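Local coordinates for protein Non-reducing end alpha-L-arabinofuranosidase BoGH43B (Bacteroides ovatus, PDB 5JOZ) that hydrolyses terminal non-reducing alpha-L-arabinofuranoside residues from xyloglucan side branches, converting S units to X units during xyloglucan degradation, at residues K45-H49 with L296-L300; A56-N62 with W114-V118; L65-N69 with T354-P358; G145-G150 with L163-G169; A412-K416 with L460-S464. All blocks are in the same frame, centred on the assembly; numbering follows the deposited sequence.

Interaction 1: residues K45-H49 with L296-L300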
# COMPACT_ATOMS: atom_id res chain seq x y z
N LYS A 45 3.27 -12.05 15.33
CA LYS A 45 2.93 -12.66 16.62
C LYS A 45 2.89 -11.67 17.81
O LYS A 45 2.47 -12.05 18.90
CB LYS A 45 3.90 -13.81 16.94
CG LYS A 45 3.88 -14.88 15.85
CD LYS A 45 4.54 -16.18 16.27
CE LYS A 45 4.10 -17.33 15.35
NZ LYS A 45 2.84 -17.95 15.81
N ASP A 46 3.30 -10.43 17.59
CA ASP A 46 3.34 -9.41 18.66
C ASP A 46 2.70 -8.06 18.31
O ASP A 46 2.85 -7.10 19.07
CB ASP A 46 4.79 -9.22 19.13
CG ASP A 46 5.75 -8.77 18.01
OD1 ASP A 46 5.32 -8.23 16.97
OD2 ASP A 46 6.97 -8.96 18.19
N LEU A 47 1.99 -7.99 17.17
CA LEU A 47 1.41 -6.73 16.60
C LEU A 47 2.40 -5.66 16.13
O LEU A 47 1.98 -4.68 15.52
CB LEU A 47 0.38 -6.08 17.53
CG LEU A 47 -0.93 -6.81 17.80
CD1 LEU A 47 -1.75 -5.99 18.77
CD2 LEU A 47 -1.72 -7.03 16.53
N VAL A 48 3.69 -5.88 16.38
CA VAL A 48 4.71 -4.86 16.18
C VAL A 48 5.63 -5.21 15.01
O VAL A 48 5.89 -4.36 14.16
CB VAL A 48 5.54 -4.66 17.47
CG1 VAL A 48 6.76 -3.77 17.23
CG2 VAL A 48 4.65 -4.04 18.55
N HIS A 49 6.12 -6.44 14.99
CA HIS A 49 7.02 -6.91 13.95
C HIS A 49 6.24 -7.71 12.91
O HIS A 49 5.64 -8.74 13.21
CB HIS A 49 8.13 -7.74 14.58
CG HIS A 49 8.95 -6.97 15.57
ND1 HIS A 49 8.81 -7.11 16.93
CD2 HIS A 49 9.91 -6.03 15.39
CE1 HIS A 49 9.65 -6.30 17.55
NE2 HIS A 49 10.33 -5.63 16.63
N LEU A 296 4.12 1.54 25.36
CA LEU A 296 4.40 0.28 26.00
C LEU A 296 3.94 -0.87 25.08
O LEU A 296 2.90 -0.78 24.39
CB LEU A 296 3.68 0.20 27.36
CG LEU A 296 4.10 1.18 28.47
CD1 LEU A 296 3.04 1.23 29.57
CD2 LEU A 296 5.46 0.82 29.05
N PHE A 297 4.71 -1.95 25.12
CA PHE A 297 4.55 -3.10 24.23
C PHE A 297 3.24 -3.81 24.55
O PHE A 297 2.82 -3.84 25.71
CB PHE A 297 5.74 -4.06 24.43
CG PHE A 297 6.08 -4.88 23.23
CD1 PHE A 297 6.82 -4.33 22.18
CD2 PHE A 297 5.71 -6.22 23.15
CE1 PHE A 297 7.14 -5.08 21.07
CE2 PHE A 297 6.03 -6.98 22.05
CZ PHE A 297 6.75 -6.42 21.01
N PRO A 298 2.55 -4.38 23.53
CA PRO A 298 1.40 -5.24 23.80
C PRO A 298 1.71 -6.38 24.77
O PRO A 298 2.86 -6.76 24.91
CB PRO A 298 1.06 -5.81 22.43
CG PRO A 298 1.46 -4.73 21.49
CD PRO A 298 2.72 -4.15 22.09
N ASN A 299 0.68 -6.93 25.42
CA ASN A 299 0.88 -8.07 26.29
C ASN A 299 0.99 -9.37 25.48
O ASN A 299 0.10 -10.21 25.49
CB ASN A 299 -0.22 -8.16 27.35
CG ASN A 299 0.16 -9.06 28.51
OD1 ASN A 299 1.31 -9.50 28.63
ND2 ASN A 299 -0.80 -9.35 29.37
N LEU A 300 2.11 -9.50 24.77
CA LEU A 300 2.38 -10.59 23.85
C LEU A 300 3.89 -10.78 23.87
O LEU A 300 4.62 -9.80 24.05
CB LEU A 300 1.96 -10.22 22.42
CG LEU A 300 0.48 -10.03 22.09
CD1 LEU A 300 0.30 -9.32 20.75
CD2 LEU A 300 -0.24 -11.37 22.09
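Phe297 presents the rim of its ring to Asp46, and the planes of the ring and the carboxylate stand 89° apart. The closest point is between CZ of Phe297 and OD2 of Asp46, 3.8 Å, with the oxygen near the ring plane; CB of Asp46 lies beside the same edge, near CE2 and CZ. Val48 crosses the ring obliquely, its CG2 3.7 Å from CE1 of Phe297. With CG1 turned anti to the backbone N (chi1 171°), Val48 directs CG2 also to CD of Pro298, 4.0 Å away, while CG1 covers one face of the His49 imidazole. Leu300 approaches from the other end of 296-300: its CD1 rests on the backbone of Asp46, 3.6 Å from C, and meets CG of Leu47 at 4.1 Å.

No hydrogen bond joins the two segments, and the Asp46 carboxylate is bonded mainly within the loop 45-49. OD1 of Asp46 accepts from N of Val48, an Asx turn, and from N of His49 at 2.8 Å. OD2 of Asp46 accepts from ND1 of His49 at 2.9 Å, nearly straight at hydrogen (178°), and also from N of His303. Phe5 and Trp250 also touch Pro298, placing the contact between a loop of the catalytic domain and the chain that leaves strand 294-296. The chemistry is therefore divided: a carboxylate held by four N-H donors fixes the shape of 45-49, while the attachment of 296-300 to it rests on apolar packing and an aromatic edge turned to a carboxylate oxygen.

Interaction 2: residues A56-N62 with W114-V118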
# COMPACT_ATOMS: atom_id res chain seq x y z
N ALA A 56 -3.38 -11.19 -1.26
CA ALA A 56 -4.71 -11.74 -1.47
C ALA A 56 -5.00 -11.89 -2.95
O ALA A 56 -5.64 -12.85 -3.37
CB ALA A 56 -5.78 -10.89 -0.82
N LEU A 57 -4.50 -10.95 -3.75
CA LEU A 57 -4.75 -10.90 -5.18
C LEU A 57 -3.44 -11.06 -5.98
O LEU A 57 -2.91 -10.10 -6.56
CB LEU A 57 -5.52 -9.61 -5.52
CG LEU A 57 -6.68 -9.18 -4.59
CD1 LEU A 57 -7.27 -7.88 -5.09
CD2 LEU A 57 -7.78 -10.25 -4.46
N SER A 58 -2.95 -12.30 -5.99
CA SER A 58 -1.70 -12.70 -6.66
C SER A 58 -1.86 -13.17 -8.12
O SER A 58 -0.86 -13.58 -8.73
CB SER A 58 -1.02 -13.83 -5.86
OG SER A 58 -0.76 -13.47 -4.51
N ARG A 59 -3.07 -13.12 -8.68
CA ARG A 59 -3.31 -13.58 -10.06
C ARG A 59 -4.14 -12.54 -10.83
O ARG A 59 -4.89 -11.79 -10.22
CB ARG A 59 -4.02 -14.94 -10.04
CG ARG A 59 -3.19 -16.06 -9.40
CD ARG A 59 -3.81 -17.45 -9.55
NE ARG A 59 -5.24 -17.49 -9.22
CZ ARG A 59 -5.76 -17.51 -7.99
NH1 ARG A 59 -4.99 -17.45 -6.90
NH2 ARG A 59 -7.08 -17.57 -7.83
N PRO A 60 -4.01 -12.52 -12.16
CA PRO A 60 -4.81 -11.55 -12.95
C PRO A 60 -6.35 -11.75 -12.89
O PRO A 60 -7.09 -10.78 -13.07
CB PRO A 60 -4.28 -11.73 -14.38
CG PRO A 60 -3.59 -13.06 -14.41
CD PRO A 60 -3.12 -13.34 -13.01
N GLU A 61 -6.83 -12.97 -12.65
CA GLU A 61 -8.29 -13.19 -12.59
C GLU A 61 -8.93 -12.64 -11.31
O GLU A 61 -10.10 -12.27 -11.33
CB GLU A 61 -8.68 -14.65 -12.85
CG GLU A 61 -8.11 -15.69 -11.89
CD GLU A 61 -6.95 -16.51 -12.46
OE1 GLU A 61 -6.08 -15.94 -13.17
OE2 GLU A 61 -6.92 -17.73 -12.18
N ASN A 62 -8.17 -12.58 -10.20
CA ASN A 62 -8.65 -11.92 -8.97
C ASN A 62 -8.14 -10.47 -8.74
O ASN A 62 -8.53 -9.86 -7.75
CB ASN A 62 -8.48 -12.81 -7.71
CG ASN A 62 -7.04 -13.16 -7.38
OD1 ASN A 62 -6.10 -12.51 -7.81
ND2 ASN A 62 -6.87 -14.22 -6.59
N TRP A 114 -5.18 -18.00 -2.78
CA TRP A 114 -6.52 -17.45 -2.59
C TRP A 114 -7.40 -17.80 -3.78
O TRP A 114 -6.91 -17.99 -4.88
CB TRP A 114 -6.46 -15.93 -2.42
CG TRP A 114 -5.80 -15.50 -1.13
CD1 TRP A 114 -4.45 -15.43 -0.89
CD2 TRP A 114 -6.44 -15.08 0.07
NE1 TRP A 114 -4.23 -15.00 0.39
CE2 TRP A 114 -5.43 -14.77 1.00
CE3 TRP A 114 -7.79 -14.95 0.45
CZ2 TRP A 114 -5.71 -14.33 2.30
CZ3 TRP A 114 -8.07 -14.51 1.74
CH2 TRP A 114 -7.04 -14.20 2.65
N SER A 115 -8.71 -17.85 -3.55
CA SER A 115 -9.69 -18.11 -4.60
C SER A 115 -9.82 -16.98 -5.62
O SER A 115 -9.29 -15.86 -5.44
CB SER A 115 -11.07 -18.35 -3.97
OG SER A 115 -11.63 -17.14 -3.46
N ASP A 116 -10.58 -17.27 -6.69
CA ASP A 116 -11.05 -16.26 -7.64
C ASP A 116 -12.09 -15.40 -6.92
O ASP A 116 -12.57 -15.80 -5.86
CB ASP A 116 -11.63 -16.94 -8.89
CG ASP A 116 -10.56 -17.64 -9.74
OD1 ASP A 116 -9.34 -17.43 -9.52
OD2 ASP A 116 -10.94 -18.41 -10.65
N PRO A 117 -12.43 -14.22 -7.47
CA PRO A 117 -13.35 -13.36 -6.72
C PRO A 117 -14.79 -13.85 -6.73
O PRO A 117 -15.27 -14.41 -7.72
CB PRO A 117 -13.25 -12.01 -7.43
CG PRO A 117 -12.53 -12.23 -8.71
CD PRO A 117 -12.06 -13.65 -8.78
N VAL A 118 -15.45 -13.66 -5.60
CA VAL A 118 -16.89 -13.79 -5.48
C VAL A 118 -17.42 -12.36 -5.52
O VAL A 118 -17.29 -11.60 -4.55
CB VAL A 118 -17.27 -14.51 -4.17
CG1 VAL A 118 -18.79 -14.56 -4.01
CG2 VAL A 118 -16.65 -15.91 -4.14
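Ala56 and Trp114 bring their backbones within 6.1 Å, CA to CA, and the separation narrows to 5.1 Å between the CA atoms of Asn62 and Asp116. Segment 56-62 turns a corner at Ala56 and continues as a loop, whereas 114-118 runs on in a largely extended conformation. At the Ala56 end, CA of Ala56 sits over the five-membered ring of Trp114, 3.7 Å from its centroid and 9° off the normal, a CH-pi contact.

Arg59 reaches across farther along the loop. Its NH1 and NH2 converge end-on upon the single O of Trp114, with the shorter bond, NH1 to O, at 2.8 Å. NH2 also forms a salt bridge of 2.8 Å to OD1 of Asp116, and all these acceptors lie near the guanidinium plane. A bend at chi3 (-47°) turns the group so that NE faces OE2 of Glu61 in a weaker bridge. ND2 of Asn62 meets O of Ser115 at 3.1 Å, from above that carbonyl's plane but nearly straight at hydrogen, 177°. A methionine in place of Arg59 would probably leave the Asp116 carboxylate facing Glu61 without the intervening charge, and the Trp114 carbonyl without these two donors.

Trp114 packs on Val105 and Ala107 of strand 102-107 and on Phe87 and Val89 of strand 86-94, while Ala56 bonds to Leu39 through the backbone, so the contact ties the end of strand 51-55 to the adjacent four-stranded sheet.

Interaction 3: residues L65-N69 with T354-P358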
# COMPACT_ATOMS: atom_id res chain seq x y z
N LEU A 65 -6.98 -5.22 -13.53
CA LEU A 65 -6.51 -3.84 -13.36
C LEU A 65 -6.36 -3.01 -14.63
O LEU A 65 -6.16 -1.79 -14.52
CB LEU A 65 -5.18 -3.84 -12.61
CG LEU A 65 -5.26 -4.17 -11.11
CD1 LEU A 65 -3.87 -4.34 -10.54
CD2 LEU A 65 -6.01 -3.08 -10.35
N MET A 66 -6.46 -3.62 -15.81
CA MET A 66 -6.15 -2.92 -17.06
C MET A 66 -7.13 -1.77 -17.30
O MET A 66 -8.34 -1.89 -17.05
CB MET A 66 -6.14 -3.88 -18.26
CG MET A 66 -5.05 -4.96 -18.21
SD MET A 66 -3.33 -4.38 -18.10
CE MET A 66 -2.52 -5.56 -19.18
N GLY A 67 -6.59 -0.63 -17.74
CA GLY A 67 -7.39 0.57 -17.95
C GLY A 67 -7.60 1.44 -16.72
O GLY A 67 -8.04 2.57 -16.85
N CYS A 68 -7.28 0.93 -15.52
CA CYS A 68 -7.52 1.70 -14.28
C CYS A 68 -6.57 2.89 -14.19
O CYS A 68 -5.43 2.84 -14.65
CB CYS A 68 -7.42 0.80 -13.03
SG CYS A 68 -5.75 0.60 -12.33
N ASN A 69 -7.07 3.97 -13.60
CA ASN A 69 -6.26 5.16 -13.35
C ASN A 69 -5.20 4.86 -12.31
O ASN A 69 -5.42 4.05 -11.39
CB ASN A 69 -7.12 6.36 -12.89
CG ASN A 69 -7.86 7.06 -14.04
OD1 ASN A 69 -7.53 6.89 -15.21
ND2 ASN A 69 -8.84 7.88 -13.68
N THR A 354 0.11 5.24 -20.98
CA THR A 354 -1.13 4.46 -21.10
C THR A 354 -1.51 3.82 -19.77
O THR A 354 -0.72 3.79 -18.83
CB THR A 354 -1.01 3.33 -22.15
OG1 THR A 354 0.04 2.43 -21.78
CG2 THR A 354 -0.75 3.92 -23.53
N ASN A 355 -2.73 3.31 -19.72
CA ASN A 355 -3.22 2.53 -18.58
C ASN A 355 -3.19 1.02 -18.89
O ASN A 355 -4.23 0.37 -18.97
CB ASN A 355 -4.64 3.00 -18.19
CG ASN A 355 -4.67 4.40 -17.60
OD1 ASN A 355 -3.65 5.07 -17.47
ND2 ASN A 355 -5.86 4.84 -17.22
N ASP A 356 -2.01 0.47 -19.11
CA ASP A 356 -1.80 -0.98 -18.96
C ASP A 356 -0.48 -1.18 -18.21
O ASP A 356 -0.22 -0.41 -17.28
CB ASP A 356 -1.96 -1.75 -20.29
CG ASP A 356 -1.00 -1.32 -21.36
OD1 ASP A 356 -0.47 -0.18 -21.28
OD2 ASP A 356 -0.80 -2.13 -22.29
N SER A 357 0.34 -2.17 -18.56
CA SER A 357 1.45 -2.57 -17.70
C SER A 357 2.81 -2.37 -18.38
O SER A 357 3.25 -3.23 -19.16
CB SER A 357 1.28 -4.03 -17.27
OG SER A 357 2.21 -4.36 -16.25
N PRO A 358 3.50 -1.25 -18.05
CA PRO A 358 4.87 -1.06 -18.52
C PRO A 358 5.84 -2.01 -17.82
O PRO A 358 5.56 -2.50 -16.73
CB PRO A 358 5.17 0.39 -18.14
CG PRO A 358 4.24 0.73 -17.04
CD PRO A 358 3.09 -0.20 -17.09
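Asn355 reaches across to the turn at 65-69, and its side chain can be followed atom by atom. CB lies over the turn's backbone, 3.6 Å from O of Cys68 and nearly as close to C of Gly67. CG, placed anti to the carbonyl carbon (chi1 -69°), comes to 3.4 Å from the same O of Cys68. OD1 of Asn355 comes no nearer than 4.0 Å to O of Cys68, so the tip makes its contact through ND2. That nitrogen donates to O of Gly67 at 3.2 Å, arriving from well above that carbonyl's plane, and more weakly to OD1 of Asn69 at 3.3 Å, the two amide planes being 82° apart.

The backbone adds a bond in the reverse sense: N of Gly67 donates to O of Asn355 at 2.8 Å. Residues 65-68 form a type II beta turn, closed by N of Cys68 on O of Leu65, and Asn355 thus grips Gly67 through both its backbone N and its O. Beside it, SD of Met66 rests 3.7 Å from CB of Asp356, brought there by bends at chi2 and chi3.

Arg327, next to strand 325-326, donates to O of Cys68 and to O of Asp356. The contact thereby bridges the loop between strands 51-55 and 74-83 of the catalytic domain and the loop before strand 359-364 of the concanavalin A-like domain.

Interaction 4: residues G145-G150 with L163-G169; sequences GSFLLG and LRKVASG
The hairpin of strands 146-152 and 159-168 forms one margin of a four-stranded antiparallel sheet, a blade of the five-bladed beta-propeller of family 43 enzymes. Phe147 pairs with Ala167 through N of Phe147 and O of Ala167, 3.0 Å, and Leu149 with Arg164 through two backbone bonds. Between these pairs the register slips by one residue: N of Val166 donates to O of Phe147 at 3.1 Å, while Leu148 faces Lys165. This is a beta bulge, and the strand axes are 130° apart in direction.

On the Ser146 face, Lys165 runs along the strand, its CG anti to the backbone N (chi1 178°), and a final bend at chi4 turns NZ onto OG of Ser146, 2.7 Å away. CD2 of Leu148 lies 4.1 Å from CB of Lys165, and CD1 of Leu148 is 4.2 Å from CD1 of Leu163. Beside the bulge, CB of Leu149 packs against CG1 of Val166 at 3.6 Å. CE2 of Phe147 comes to 3.6 Å from O of Ser168, whose carbonyl also accepts from Gln205. With an alanine in place of Ser146, the Lys165 ammonium would probably lose this hydroxyl partner and its tip be freer to turn.

Phe147 also packs on Leu139 and Ile189, and its side chain lies about 7 Å from that of Glu176, the probable proton donor. Backbone bonds on both sides of the bulge thus hold the shifted register, and the buried, apolar Phe147 is packed close to that probable donor.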
# COMPACT_ATOMS: atom_id res chain seq x y z
N GLY A 145 -23.77 9.36 2.81
CA GLY A 145 -23.68 9.63 4.25
C GLY A 145 -24.18 8.55 5.20
O GLY A 145 -24.03 8.70 6.41
N SER A 146 -24.75 7.46 4.67
CA SER A 146 -25.38 6.42 5.49
C SER A 146 -24.61 5.10 5.47
O SER A 146 -23.79 4.89 4.58
CB SER A 146 -26.80 6.19 5.00
OG SER A 146 -27.57 7.38 5.13
N PHE A 147 -24.85 4.24 6.47
CA PHE A 147 -24.24 2.90 6.52
C PHE A 147 -25.29 1.82 6.32
O PHE A 147 -26.36 1.89 6.92
CB PHE A 147 -23.52 2.67 7.85
CG PHE A 147 -22.39 3.62 8.10
CD1 PHE A 147 -21.34 3.72 7.19
CD2 PHE A 147 -22.36 4.41 9.24
CE1 PHE A 147 -20.29 4.61 7.40
CE2 PHE A 147 -21.31 5.30 9.47
CZ PHE A 147 -20.28 5.39 8.54
N LEU A 148 -24.96 0.82 5.49
CA LEU A 148 -25.90 -0.24 5.10
C LEU A 148 -25.45 -1.56 5.66
O LEU A 148 -24.30 -1.94 5.48
CB LEU A 148 -25.97 -0.36 3.58
CG LEU A 148 -26.30 0.92 2.82
CD1 LEU A 148 -26.24 0.66 1.32
CD2 LEU A 148 -27.65 1.48 3.23
N LEU A 149 -26.34 -2.26 6.34
CA LEU A 149 -26.05 -3.59 6.87
C LEU A 149 -26.88 -4.63 6.12
O LEU A 149 -28.02 -4.36 5.73
CB LEU A 149 -26.38 -3.64 8.36
CG LEU A 149 -25.84 -4.86 9.13
CD1 LEU A 149 -24.31 -4.87 9.20
CD2 LEU A 149 -26.44 -4.87 10.52
N GLY A 150 -26.30 -5.82 5.95
CA GLY A 150 -26.95 -6.97 5.32
C GLY A 150 -26.31 -8.26 5.81
O GLY A 150 -25.33 -8.23 6.56
N LEU A 163 -29.44 -5.66 2.09
CA LEU A 163 -28.93 -4.40 2.58
C LEU A 163 -30.04 -3.46 3.00
O LEU A 163 -31.01 -3.31 2.27
CB LEU A 163 -28.12 -3.68 1.50
CG LEU A 163 -26.84 -4.32 0.98
CD1 LEU A 163 -26.17 -3.36 0.01
CD2 LEU A 163 -25.90 -4.68 2.11
N ARG A 164 -29.89 -2.83 4.16
CA ARG A 164 -30.73 -1.69 4.54
C ARG A 164 -29.95 -0.68 5.40
O ARG A 164 -29.00 -1.05 6.09
CB ARG A 164 -31.98 -2.17 5.27
CG ARG A 164 -31.76 -2.63 6.71
CD ARG A 164 -32.82 -3.63 7.13
NE ARG A 164 -32.57 -4.94 6.54
CZ ARG A 164 -33.45 -5.94 6.44
NH1 ARG A 164 -34.70 -5.81 6.90
NH2 ARG A 164 -33.08 -7.08 5.87
N LYS A 165 -30.38 0.58 5.35
CA LYS A 165 -29.82 1.64 6.20
C LYS A 165 -30.08 1.33 7.69
O LYS A 165 -31.22 1.07 8.10
CB LYS A 165 -30.41 3.00 5.81
CG LYS A 165 -29.96 4.21 6.64
CD LYS A 165 -30.59 5.50 6.09
CE LYS A 165 -30.62 6.65 7.09
NZ LYS A 165 -29.34 7.42 7.17
N VAL A 166 -28.99 1.31 8.47
CA VAL A 166 -29.04 1.10 9.92
C VAL A 166 -28.53 2.30 10.73
O VAL A 166 -28.90 2.46 11.89
CB VAL A 166 -28.26 -0.17 10.35
CG1 VAL A 166 -28.85 -1.40 9.70
CG2 VAL A 166 -26.77 -0.06 10.04
N ALA A 167 -27.65 3.12 10.16
CA ALA A 167 -27.08 4.27 10.88
C ALA A 167 -26.55 5.24 9.86
O ALA A 167 -26.72 5.02 8.67
CB ALA A 167 -25.97 3.80 11.82
N SER A 168 -25.90 6.31 10.31
CA SER A 168 -25.20 7.20 9.40
C SER A 168 -23.94 7.79 10.05
O SER A 168 -23.58 7.45 11.18
CB SER A 168 -26.15 8.31 8.92
OG SER A 168 -26.19 9.40 9.80
N GLY A 169 -23.26 8.64 9.30
CA GLY A 169 -22.12 9.37 9.84
C GLY A 169 -22.60 10.36 10.87
O GLY A 169 -23.79 10.70 10.90

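Interaction 5: residues A412-K416 with L460-S464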
# COMPACT_ATOMS: atom_id res chain seq x y z
N ALA A 412 24.04 8.16 -19.31
CA ALA A 412 23.18 8.07 -18.14
C ALA A 412 22.38 9.36 -18.08
O ALA A 412 22.94 10.44 -18.27
CB ALA A 412 24.01 7.89 -16.89
N MET A 413 21.08 9.25 -17.82
CA MET A 413 20.16 10.36 -17.88
C MET A 413 19.29 10.39 -16.61
O MET A 413 18.70 9.38 -16.26
CB MET A 413 19.26 10.23 -19.13
CG MET A 413 18.15 11.27 -19.25
SD MET A 413 17.22 11.22 -20.80
CE MET A 413 16.47 9.60 -20.72
N ILE A 414 19.24 11.55 -15.95
CA ILE A 414 18.18 11.86 -14.97
C ILE A 414 17.17 12.72 -15.71
O ILE A 414 17.53 13.74 -16.28
CB ILE A 414 18.68 12.54 -13.65
CG1 ILE A 414 17.51 12.83 -12.70
CG2 ILE A 414 19.44 13.84 -13.89
CD1 ILE A 414 16.67 11.62 -12.35
N ARG A 415 15.91 12.30 -15.73
CA ARG A 415 14.87 13.00 -16.45
C ARG A 415 13.65 13.15 -15.55
O ARG A 415 13.07 12.16 -15.11
CB ARG A 415 14.51 12.26 -17.73
CG ARG A 415 13.58 13.03 -18.66
CD ARG A 415 13.21 12.16 -19.86
NE ARG A 415 12.50 10.96 -19.44
CZ ARG A 415 12.30 9.87 -20.19
NH1 ARG A 415 12.75 9.78 -21.44
NH2 ARG A 415 11.63 8.85 -19.66
N LYS A 416 13.27 14.40 -15.31
CA LYS A 416 12.23 14.74 -14.35
C LYS A 416 10.93 15.04 -15.09
O LYS A 416 10.88 15.99 -15.86
CB LYS A 416 12.68 15.93 -13.50
CG LYS A 416 14.08 15.79 -12.91
CD LYS A 416 14.49 17.02 -12.13
CE LYS A 416 16.00 17.06 -11.92
NZ LYS A 416 16.45 18.33 -11.28
N LEU A 460 24.72 12.95 -10.67
CA LEU A 460 24.14 13.40 -11.93
C LEU A 460 23.10 14.52 -11.77
O LEU A 460 22.86 15.30 -12.69
CB LEU A 460 23.53 12.19 -12.65
CG LEU A 460 23.15 12.30 -14.11
CD1 LEU A 460 24.31 12.80 -14.97
CD2 LEU A 460 22.67 10.94 -14.60
N GLY A 461 22.48 14.60 -10.59
CA GLY A 461 21.40 15.56 -10.32
C GLY A 461 20.61 15.24 -9.06
O GLY A 461 20.79 14.19 -8.45
N THR A 462 19.74 16.17 -8.69
CA THR A 462 18.88 16.06 -7.51
C THR A 462 17.45 16.40 -7.87
O THR A 462 17.20 17.03 -8.91
CB THR A 462 19.28 17.05 -6.39
OG1 THR A 462 19.31 18.38 -6.93
CG2 THR A 462 20.62 16.69 -5.80
N ALA A 463 16.52 16.00 -7.01
CA ALA A 463 15.11 16.37 -7.16
C ALA A 463 14.42 16.40 -5.79
O ALA A 463 14.88 15.75 -4.84
CB ALA A 463 14.40 15.41 -8.10
N SER A 464 13.34 17.16 -5.70
CA SER A 464 12.60 17.31 -4.44
C SER A 464 11.62 16.15 -4.20
O SER A 464 10.95 15.68 -5.12
CB SER A 464 11.82 18.63 -4.42
OG SER A 464 10.75 18.62 -5.35
O HOH W 1 19.45 17.87 -11.44
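NZ of Lys416 donates to O of Thr462 at 2.8 Å, meeting the carbonyl almost end-on with a C=O...N angle of 175°. The same nitrogen gives a 3.0 Å hydrogen bond to a water, which also accepts from N of Thr462 at 3.2 Å, so the ammonium engages both backbone polar groups of one residue, directly and through the solvent. Asp424 offers a long, weak ion pair besides. Beyond CG the lysine chain is extended, which carries its charge across the gap between the strands; on the way CD passes CB of Ala463 at 4.3 Å.

The remainder of the contact is apolar. Leu460, with CG anti to its own N (chi1 -166°), sends CD2 to the opposite strand, where it lies 4.0 Å from CB of Ala412 and 3.7 Å from N of Ile414. The side chains of Ile414 and Leu460 lie alongside and point in opposite directions, CG2 of the first 4.0 Å from CG of the second. Gly461 sits beside that methyl, and a side chain on it would be tight against CG2 of Ile414.

Leu460 and Gly461 both face Phe449, a classic beta bulge in strand 456-464. Strands 412-416 and 460-464 run 20° apart with axes 7.2 Å from each other at closest and share no backbone hydrogen bond; they belong to different antiparallel sheets. Side chains filling the space between two such sheets are the hallmark of the beta-sandwich, here the concanavalin A-like fold of the C-terminal domain.

Interactions 1, 2 and 4 lie in the catalytic domain and interaction 5 in the concanavalin A-like domain, whereas interaction 3 spans the two. All five are partly buried, so none is wholly core or surface. Interaction 4 alone is held by paired strands of one sheet and approaches the catalytic residues; interaction 5 joins strands of two sheets mainly through side chains. The loop contacts differ in chemistry: apolar packing in interaction 1, a salt-bridge network in interaction 2, amide and backbone bonds in interaction 3. Interactions 2 and 3 adjoin in sequence, their centres about 18 Å apart, while 4 and 5 lie about 50 Å apart, centre to centre.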